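Local coordinates for cysteine synthase 3 (Entamoeba histolytica, PDB 6KR5), which catalyses the PLP-dependent formation of L-cysteine from O-acetyl-L-serine and sulfide, the last step of cysteine synthesis, at the interface of chains A and B. Coordinates in Å, arbitrary orientation; residue numbers count along the deposited sequence, not the author numbering. Chains: chain A/B, Cysteine synthase 3.

Contact 1: the interface of chains A and B. Residues chain A 10, 12, 14, 19-20, 22; chain B 6-8, 10, 25.
A:Arg10 and B:Arg10 lie face to face at the two-fold dimer interface, their guanidinium planes 7° apart and B:Arg10 NE 3.4 Å from A:Arg10 CZ. Two groups that normally carry positive charge are thus stacked, and the opposite face of A:Arg10 may ease the repulsion: there the amide of B:Asn7 lies nearly parallel, its OD1 3.3 Å from A:Arg10 CZ and over the centre of the guanidinium. A bend at chi2 (-61°) in A:Arg10 turns its head into this sandwich of arginine, arginine and amide, the tightly packed part of the patch. The same B:Asn7 oxygen accepts a hydrogen bond from the A:Tyr14 phenol, OH to OD1 2.8 Å, with the amide turned almost perpendicular to the ring and OD1 at the ring's edge. On its nitrogen side the amide makes weaker bonds, ND2 lying 3.0 Å from A:Thr20 O and farther from A:Gly22 O. B:Pro25 packs its CB against A:Tyr14 CE1 at 3.7 Å. The other side of the patch is looser and hydrated. There the extended A:Arg12, steadied within its own chain by a salt bridge to A:Glu19, sets CD over one face of the A:Tyr14 ring, toward the rim, with ring CE2 against its guanidinium face, and reaches B:Ile6 O through a weak bond from NH1. A water joins A:Arg12 NH1 to B:Asn7 OD1 and B:Thr8 N, and it also lies 2.8 Å from the B:Thr8 hydroxyl OG1.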
ATOM      1  N   ARG A  10      -4.275  -6.223 -15.264  1.00 24.34           N
ATOM      2  CA  ARG A  10      -2.954  -6.830 -15.345  1.00 23.16           C
ATOM      3  C   ARG A  10      -2.910  -8.004 -16.321  1.00 26.76           C
ATOM      4  O   ARG A  10      -1.815  -8.379 -16.758  1.00 30.08           O
ATOM      5  CB  ARG A  10      -2.504  -7.269 -13.948  1.00 26.78           C
ATOM      6  CG  ARG A  10      -1.916  -6.127 -13.103  1.00 28.47           C
ATOM      7  CD  ARG A  10      -0.676  -5.530 -13.787  1.00 38.77           C
ATOM      8  NE  ARG A  10       0.293  -4.973 -12.844  1.00 38.89           N
ATOM      9  CZ  ARG A  10       1.552  -4.656 -13.146  1.00 39.45           C
ATOM     10  NH1 ARG A  10       2.026  -4.839 -14.377  1.00 40.97           N
ATOM     11  NH2 ARG A  10       2.350  -4.154 -12.207  1.00 37.49           N
ATOM     12  N   ARG A  12      -3.386 -11.226 -15.864  1.00 27.46           N
ATOM     13  CA  ARG A  12      -2.518 -12.229 -15.278  1.00 25.94           C
ATOM     14  C   ARG A  12      -3.192 -12.760 -14.027  1.00 23.72           C
ATOM     15  O   ARG A  12      -3.874 -12.010 -13.330  1.00 25.72           O
ATOM     16  CB  ARG A  12      -1.155 -11.626 -14.933  1.00 28.10           C
ATOM     17  CG  ARG A  12      -0.131 -12.637 -14.567  1.00 33.30           C
ATOM     18  CD  ARG A  12       1.224 -11.991 -14.381  1.00 32.15           C
ATOM     19  NE  ARG A  12       2.060 -12.888 -13.609  1.00 27.83           N
ATOM     20  CZ  ARG A  12       3.263 -12.595 -13.144  1.00 28.09           C
ATOM     21  NH1 ARG A  12       3.800 -11.407 -13.380  1.00 29.24           N
ATOM     22  NH2 ARG A  12       3.924 -13.502 -12.447  1.00 27.72           N
ATOM     23  N   TYR A  14      -1.692 -14.154 -10.733  1.00 21.72           N
ATOM     24  CA  TYR A  14      -0.446 -14.326 -10.008  1.00 22.03           C
ATOM     25  C   TYR A  14      -0.517 -15.589  -9.162  1.00 19.41           C
ATOM     26  O   TYR A  14      -1.540 -15.872  -8.535  1.00 23.13           O
ATOM     27  CB  TYR A  14      -0.191 -13.104  -9.128  1.00 21.52           C
ATOM     28  CG  TYR A  14      -0.009 -11.835  -9.927  1.00 20.29           C
ATOM     29  CD1 TYR A  14      -1.102 -11.081 -10.345  1.00 20.99           C
ATOM     30  CD2 TYR A  14       1.262 -11.399 -10.282  1.00 19.85           C
ATOM     31  CE1 TYR A  14      -0.928  -9.920 -11.080  1.00 24.52           C
ATOM     32  CE2 TYR A  14       1.452 -10.237 -11.007  1.00 21.19           C
ATOM     33  CZ  TYR A  14       0.349  -9.499 -11.405  1.00 21.35           C
ATOM     34  OH  TYR A  14       0.511  -8.347 -12.141  1.00 25.87           O
ATOM     35  N   GLU A  19       4.846 -12.712  -6.794  1.00 20.01           N
ATOM     36  CA  GLU A  19       4.792 -12.388  -8.216  1.00 19.55           C
ATOM     37  C   GLU A  19       4.244 -10.995  -8.489  1.00 20.17           C
ATOM     38  O   GLU A  19       4.374 -10.517  -9.620  1.00 21.21           O
ATOM     39  CB  GLU A  19       3.969 -13.439  -8.956  1.00 20.17           C
ATOM     40  CG  GLU A  19       4.664 -14.802  -8.905  1.00 20.68           C
ATOM     41  CD  GLU A  19       4.231 -15.714 -10.029  1.00 29.69           C
ATOM     42  OE1 GLU A  19       3.033 -15.712 -10.373  1.00 23.70           O
ATOM     43  OE2 GLU A  19       5.104 -16.422 -10.576  1.00 33.33           O
ATOM     44  N   THR A  20       3.663 -10.326  -7.489  1.00 20.57           N
ATOM     45  CA  THR A  20       3.210  -8.945  -7.632  1.00 20.85           C
ATOM     46  C   THR A  20       4.300  -7.926  -7.311  1.00 20.21           C
ATOM     47  O   THR A  20       4.063  -6.721  -7.459  1.00 21.40           O
ATOM     48  CB  THR A  20       1.986  -8.664  -6.737  1.00 21.35           C
ATOM     49  OG1 THR A  20       2.381  -8.628  -5.359  1.00 20.18           O
ATOM     50  CG2 THR A  20       0.886  -9.700  -6.950  1.00 22.07           C
ATOM     51  N   GLY A  22       7.411  -5.477  -7.701  1.00 20.42           N
ATOM     52  CA  GLY A  22       7.995  -4.736  -8.803  1.00 20.81           C
ATOM     53  C   GLY A  22       6.967  -4.292  -9.829  1.00 20.11           C
ATOM     54  O   GLY A  22       5.755  -4.297  -9.591  1.00 24.02           O
TER
ATOM     55  N   ILE B   6       8.268 -12.225 -11.318  1.00 25.81           N
ATOM     56  CA  ILE B   6       7.659 -11.070 -10.659  1.00 27.50           C
ATOM     57  C   ILE B   6       7.071 -10.148 -11.721  1.00 29.94           C
ATOM     58  O   ILE B   6       6.979 -10.518 -12.896  1.00 30.48           O
ATOM     59  CB  ILE B   6       8.654 -10.337  -9.738  1.00 25.62           C
ATOM     60  CG1 ILE B   6       9.765  -9.657 -10.540  1.00 28.91           C
ATOM     61  CG2 ILE B   6       9.245 -11.317  -8.729  1.00 29.80           C
ATOM     62  CD1 ILE B   6      10.628  -8.744  -9.680  1.00 32.23           C
ATOM     63  N   ASN B   7       6.635  -8.956 -11.318  1.00 25.04           N
ATOM     64  CA  ASN B   7       5.897  -8.103 -12.230  1.00 26.84           C
ATOM     65  C   ASN B   7       6.778  -7.614 -13.376  1.00 29.73           C
ATOM     66  O   ASN B   7       8.003  -7.518 -13.263  1.00 32.43           O
ATOM     67  CB  ASN B   7       5.303  -6.908 -11.482  1.00 30.80           C
ATOM     68  CG  ASN B   7       3.792  -6.944 -11.434  1.00 32.30           C
ATOM     69  OD1 ASN B   7       3.141  -7.427 -12.362  1.00 29.53           O
ATOM     70  ND2 ASN B   7       3.220  -6.431 -10.351  1.00 33.94           N
ATOM     71  N   THR B   8       6.140  -7.320 -14.491  1.00 30.66           N
ATOM     72  CA  THR B   8       6.795  -6.726 -15.637  1.00 30.76           C
ATOM     73  C   THR B   8       6.550  -5.226 -15.644  1.00 27.33           C
ATOM     74  O   THR B   8       5.671  -4.731 -14.932  1.00 29.38           O
ATOM     75  CB  THR B   8       6.260  -7.349 -16.930  1.00 36.17           C
ATOM     76  OG1 THR B   8       4.836  -7.232 -16.948  1.00 38.19           O
ATOM     77  CG2 THR B   8       6.643  -8.821 -17.011  1.00 34.22           C
ATOM     78  N   ARG B  10       5.072  -1.651 -16.393  0.51 25.31           N
ATOM     79  CA  ARG B  10       3.732  -1.235 -16.788  0.51 26.34           C
ATOM     80  C   ARG B  10       3.717  -0.629 -18.184  0.51 27.27           C
ATOM     81  O   ARG B  10       2.649  -0.557 -18.802  0.51 27.58           O
ATOM     82  CB  ARG B  10       3.163  -0.242 -15.767  0.51 27.27           C
ATOM     83  CG  ARG B  10       2.377  -0.888 -14.599  0.51 29.91           C
ATOM     84  CD  ARG B  10       1.029  -1.479 -15.052  0.51 27.95           C
ATOM     85  NE  ARG B  10       0.085  -1.664 -13.945  0.51 30.68           N
ATOM     86  CZ  ARG B  10      -1.164  -2.110 -14.084  0.51 32.91           C
ATOM     87  NH1 ARG B  10      -1.636  -2.428 -15.283  0.51 29.69           N
ATOM     88  NH2 ARG B  10      -1.948  -2.241 -13.021  0.51 28.42           N
ATOM     89  N   PRO B  25      -4.144  -6.529  -8.703  1.00 19.30           N
ATOM     90  CA  PRO B  25      -3.781  -7.918  -9.007  1.00 19.36           C
ATOM     91  C   PRO B  25      -4.808  -8.908  -8.501  1.00 20.45           C
ATOM     92  O   PRO B  25      -5.461  -8.693  -7.478  1.00 20.06           O
ATOM     93  CB  PRO B  25      -2.454  -8.113  -8.266  1.00 20.46           C
ATOM     94  CG  PRO B  25      -2.041  -6.771  -7.783  1.00 25.27           C
ATOM     95  CD  PRO B  25      -3.273  -5.948  -7.673  1.00 21.25           C
TER
HETATM   96  O   HOH W   1       3.496  -8.514 -14.863  1.00 41.12           O

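Contact 2: the interface of chains A and B. Residues chain A 7, 23, 25-27, 51; chain B 10, 12-14, 20.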
ATOM      1  N   ASN A   7      -6.192   2.872 -14.477  1.00 28.09           N
ATOM      2  CA  ASN A   7      -5.392   1.672 -14.767  1.00 25.72           C
ATOM      3  C   ASN A   7      -6.167   0.662 -15.608  1.00 26.53           C
ATOM      4  O   ASN A   7      -7.377   0.573 -15.547  1.00 27.48           O
ATOM      5  CB  ASN A   7      -4.775   1.107 -13.501  1.00 28.77           C
ATOM      6  CG  ASN A   7      -3.306   0.837 -13.650  1.00 33.55           C
ATOM      7  OD1 ASN A   7      -2.828   0.649 -14.750  1.00 44.98           O
ATOM      8  ND2 ASN A   7      -2.589   0.882 -12.545  1.00 30.47           N
ATOM      9  N   GLY A  23       7.476  -3.917 -10.997  1.00 21.33           N
ATOM     10  CA  GLY A  23       6.618  -3.336 -12.021  1.00 21.23           C
ATOM     11  C   GLY A  23       5.809  -2.167 -11.508  1.00 25.21           C
ATOM     12  O   GLY A  23       4.608  -2.066 -11.783  1.00 24.07           O
ATOM     13  N   PRO A  25       4.522   1.815 -10.685  1.00 19.29           N
ATOM     14  CA  PRO A  25       4.188   2.921 -11.589  1.00 20.19           C
ATOM     15  C   PRO A  25       5.221   4.030 -11.583  1.00 19.63           C
ATOM     16  O   PRO A  25       5.796   4.378 -10.549  1.00 21.22           O
ATOM     17  CB  PRO A  25       2.861   3.447 -11.032  1.00 19.52           C
ATOM     18  CG  PRO A  25       2.357   2.401 -10.115  1.00 24.81           C
ATOM     19  CD  PRO A  25       3.574   1.718  -9.568  1.00 20.12           C
ATOM     20  N   LEU A  26       5.398   4.622 -12.761  1.00 18.79           N
ATOM     21  CA  LEU A  26       6.165   5.848 -12.965  1.00 17.99           C
ATOM     22  C   LEU A  26       5.171   6.961 -13.275  1.00 21.17           C
ATOM     23  O   LEU A  26       4.420   6.861 -14.254  1.00 20.07           O
ATOM     24  CB  LEU A  26       7.167   5.663 -14.106  1.00 21.25           C
ATOM     25  CG  LEU A  26       8.234   6.744 -14.294  1.00 20.24           C
ATOM     26  CD1 LEU A  26       9.014   6.999 -13.010  1.00 21.93           C
ATOM     27  CD2 LEU A  26       9.185   6.314 -15.389  1.00 21.31           C
ATOM     28  N   VAL A  27       5.162   8.013 -12.449  1.00 18.35           N
ATOM     29  CA  VAL A  27       4.100   9.022 -12.459  1.00 18.92           C
ATOM     30  C   VAL A  27       4.700  10.417 -12.603  1.00 19.81           C
ATOM     31  O   VAL A  27       5.700  10.742 -11.952  1.00 19.62           O
ATOM     32  CB  VAL A  27       3.243   8.937 -11.176  1.00 18.31           C
ATOM     33  CG1 VAL A  27       2.068   9.959 -11.205  1.00 18.19           C
ATOM     34  CG2 VAL A  27       2.731   7.508 -10.976  1.00 19.93           C
ATOM     35  N   PHE A  51       3.877   0.789  -4.295  1.00 18.57           N
ATOM     36  CA  PHE A  51       2.975  -0.133  -4.972  1.00 19.60           C
ATOM     37  C   PHE A  51       3.390  -1.590  -4.818  1.00 20.50           C
ATOM     38  O   PHE A  51       2.631  -2.476  -5.226  1.00 22.27           O
ATOM     39  CB  PHE A  51       2.858   0.226  -6.461  1.00 19.68           C
ATOM     40  CG  PHE A  51       1.788   1.257  -6.756  1.00 19.32           C
ATOM     41  CD1 PHE A  51       1.957   2.577  -6.381  1.00 20.22           C
ATOM     42  CD2 PHE A  51       0.624   0.895  -7.405  1.00 23.79           C
ATOM     43  CE1 PHE A  51       0.976   3.534  -6.661  1.00 22.15           C
ATOM     44  CE2 PHE A  51      -0.359   1.843  -7.687  1.00 23.28           C
ATOM     45  CZ  PHE A  51      -0.181   3.155  -7.309  1.00 22.38           C
TER
ATOM     46  N   ARG B  10       5.072  -1.651 -16.393  0.51 25.31           N
ATOM     47  CA  ARG B  10       3.732  -1.235 -16.788  0.51 26.34           C
ATOM     48  C   ARG B  10       3.717  -0.629 -18.184  0.51 27.27           C
ATOM     49  O   ARG B  10       2.649  -0.557 -18.802  0.51 27.58           O
ATOM     50  CB  ARG B  10       3.163  -0.242 -15.767  0.51 27.27           C
ATOM     51  CG  ARG B  10       2.377  -0.888 -14.599  0.51 29.91           C
ATOM     52  CD  ARG B  10       1.029  -1.479 -15.052  0.51 27.95           C
ATOM     53  NE  ARG B  10       0.085  -1.664 -13.945  0.51 30.68           N
ATOM     54  CZ  ARG B  10      -1.164  -2.110 -14.084  0.51 32.91           C
ATOM     55  NH1 ARG B  10      -1.636  -2.428 -15.283  0.51 29.69           N
ATOM     56  NH2 ARG B  10      -1.948  -2.241 -13.021  0.51 28.42           N
ATOM     57  N   ARG B  12       4.163   2.513 -19.246  1.00 25.03           N
ATOM     58  CA  ARG B  12       3.304   3.681 -19.238  1.00 22.55           C
ATOM     59  C   ARG B  12       3.915   4.728 -18.322  1.00 23.80           C
ATOM     60  O   ARG B  12       4.562   4.395 -17.326  1.00 23.98           O
ATOM     61  CB  ARG B  12       1.887   3.316 -18.763  1.00 27.09           C
ATOM     62  CG  ARG B  12       0.884   4.445 -18.780  1.00 31.64           C
ATOM     63  CD  ARG B  12      -0.522   3.940 -18.494  1.00 28.41           C
ATOM     64  NE  ARG B  12      -1.411   5.055 -18.222  1.00 28.31           N
ATOM     65  CZ  ARG B  12      -2.652   4.948 -17.766  1.00 29.00           C
ATOM     66  NH1 ARG B  12      -3.187   3.757 -17.524  1.00 31.13           N
ATOM     67  NH2 ARG B  12      -3.360   6.048 -17.556  1.00 33.96           N
ATOM     68  N   ILE B  13       3.729   5.993 -18.678  0.68 24.65           N
ATOM     69  CA  ILE B  13       4.005   7.098 -17.768  0.68 22.30           C
ATOM     70  C   ILE B  13       2.661   7.702 -17.393  0.68 22.78           C
ATOM     71  O   ILE B  13       1.992   8.343 -18.219  0.68 25.05           O
ATOM     72  CB  ILE B  13       4.953   8.140 -18.372  0.68 23.05           C
ATOM     73  CG1 ILE B  13       6.353   7.539 -18.533  0.68 23.06           C
ATOM     74  CG2 ILE B  13       5.026   9.374 -17.470  0.68 23.53           C
ATOM     75  CD1 ILE B  13       7.345   8.472 -19.184  0.68 23.70           C
ATOM     76  N   TYR B  14       2.248   7.464 -16.149  1.00 21.33           N
ATOM     77  CA  TYR B  14       0.966   7.948 -15.660  1.00 20.51           C
ATOM     78  C   TYR B  14       1.006   9.464 -15.517  1.00 20.28           C
ATOM     79  O   TYR B  14       2.002  10.027 -15.069  1.00 21.21           O
ATOM     80  CB  TYR B  14       0.650   7.274 -14.323  1.00 19.01           C
ATOM     81  CG  TYR B  14       0.486   5.775 -14.441  1.00 22.25           C
ATOM     82  CD1 TYR B  14       1.582   4.926 -14.357  1.00 20.62           C
ATOM     83  CD2 TYR B  14      -0.764   5.214 -14.673  1.00 20.75           C
ATOM     84  CE1 TYR B  14       1.435   3.556 -14.481  1.00 23.50           C
ATOM     85  CE2 TYR B  14      -0.926   3.853 -14.797  1.00 22.06           C
ATOM     86  CZ  TYR B  14       0.175   3.026 -14.708  1.00 23.22           C
ATOM     87  OH  TYR B  14       0.021   1.660 -14.824  1.00 26.00           O
ATOM     88  N   THR B  20      -3.313   5.733 -11.730  1.00 19.47           N
ATOM     89  CA  THR B  20      -2.875   4.438 -11.213  1.00 19.62           C
ATOM     90  C   THR B  20      -3.968   3.698 -10.458  1.00 20.50           C
ATOM     91  O   THR B  20      -3.730   2.571 -10.014  1.00 20.06           O
ATOM     92  CB  THR B  20      -1.660   4.565 -10.280  1.00 19.73           C
ATOM     93  OG1 THR B  20      -2.047   5.156  -9.033  1.00 19.25           O
ATOM     94  CG2 THR B  20      -0.536   5.374 -10.911  1.00 20.06           C
TER
HETATM   95  O   HOH W   2       4.805   2.954 -15.034  1.00 22.72           O
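A:Leu26 and B:Ile13, followed by A:Val27 and B:Tyr14, form parallel beta bridges that join strand 26-28 of chain A to strand 13-14 of chain B, with B:Tyr14 N donating to A:Leu26 O at 2.9 Å. Beside this bond a water extends the pairing, linking A:Leu26 N to B:Arg12 O. The side chain of B:Tyr14 runs from the strand along the seam: with CG anti to its own carbonyl carbon (chi1 -63°), the ring presents its edge to chain A, meeting A:Leu26 O near CD1 and A:Asn7 OD1 near the phenol. The hydroxyl OH donates to A:Asn7 OD1 at 3.0 Å, tilted 29° from the carbonyl plane of the amide, which stands steeply to the ring. Within chain B, B:Thr20 CG2 lies over one face of the ring and B:Arg12 CD over the other, both toward the rim, which probably limits the ring's rotation. The A:Asn7 amide also places OD1 over the centre of the B:Arg10 guanidinium, and its ND2 donates to B:Thr20 O at 3.3 Å, approaching from above that carbonyl plane and away from a lone pair. Apolar groups close the other flank. The methyl CG2 of B:Thr20 packs against both A:Val27 CG2 and A:Pro25 CB, while A:Pro25 CB also touches the B:Tyr14 ring at CE1. Behind them A:Pro25 CG sits over the centre of the A:Phe51 ring, and this ring's tip atom CZ comes 3.6 Å from B:Thr20 CB.

Contact 1 and contact 2 are centred about 12 Å apart and share B:Arg10, whose guanidinium faces A:Arg10 in contact 1 and A:Asn7 in contact 2. Taken together, the four groups follow one another as a layered row, B:Asn7, A:Arg10, B:Arg10, A:Asn7, across the two-fold axis, the last amide being more tilted. Each N-terminal segment thus lends its asparagine to the tyrosine, threonine and arginine of the other subunit. Such reciprocal use of the segment before strand 13-14 fits the homodimer typical of this enzyme family, and suggests that the N-terminal arms tie the subunits together.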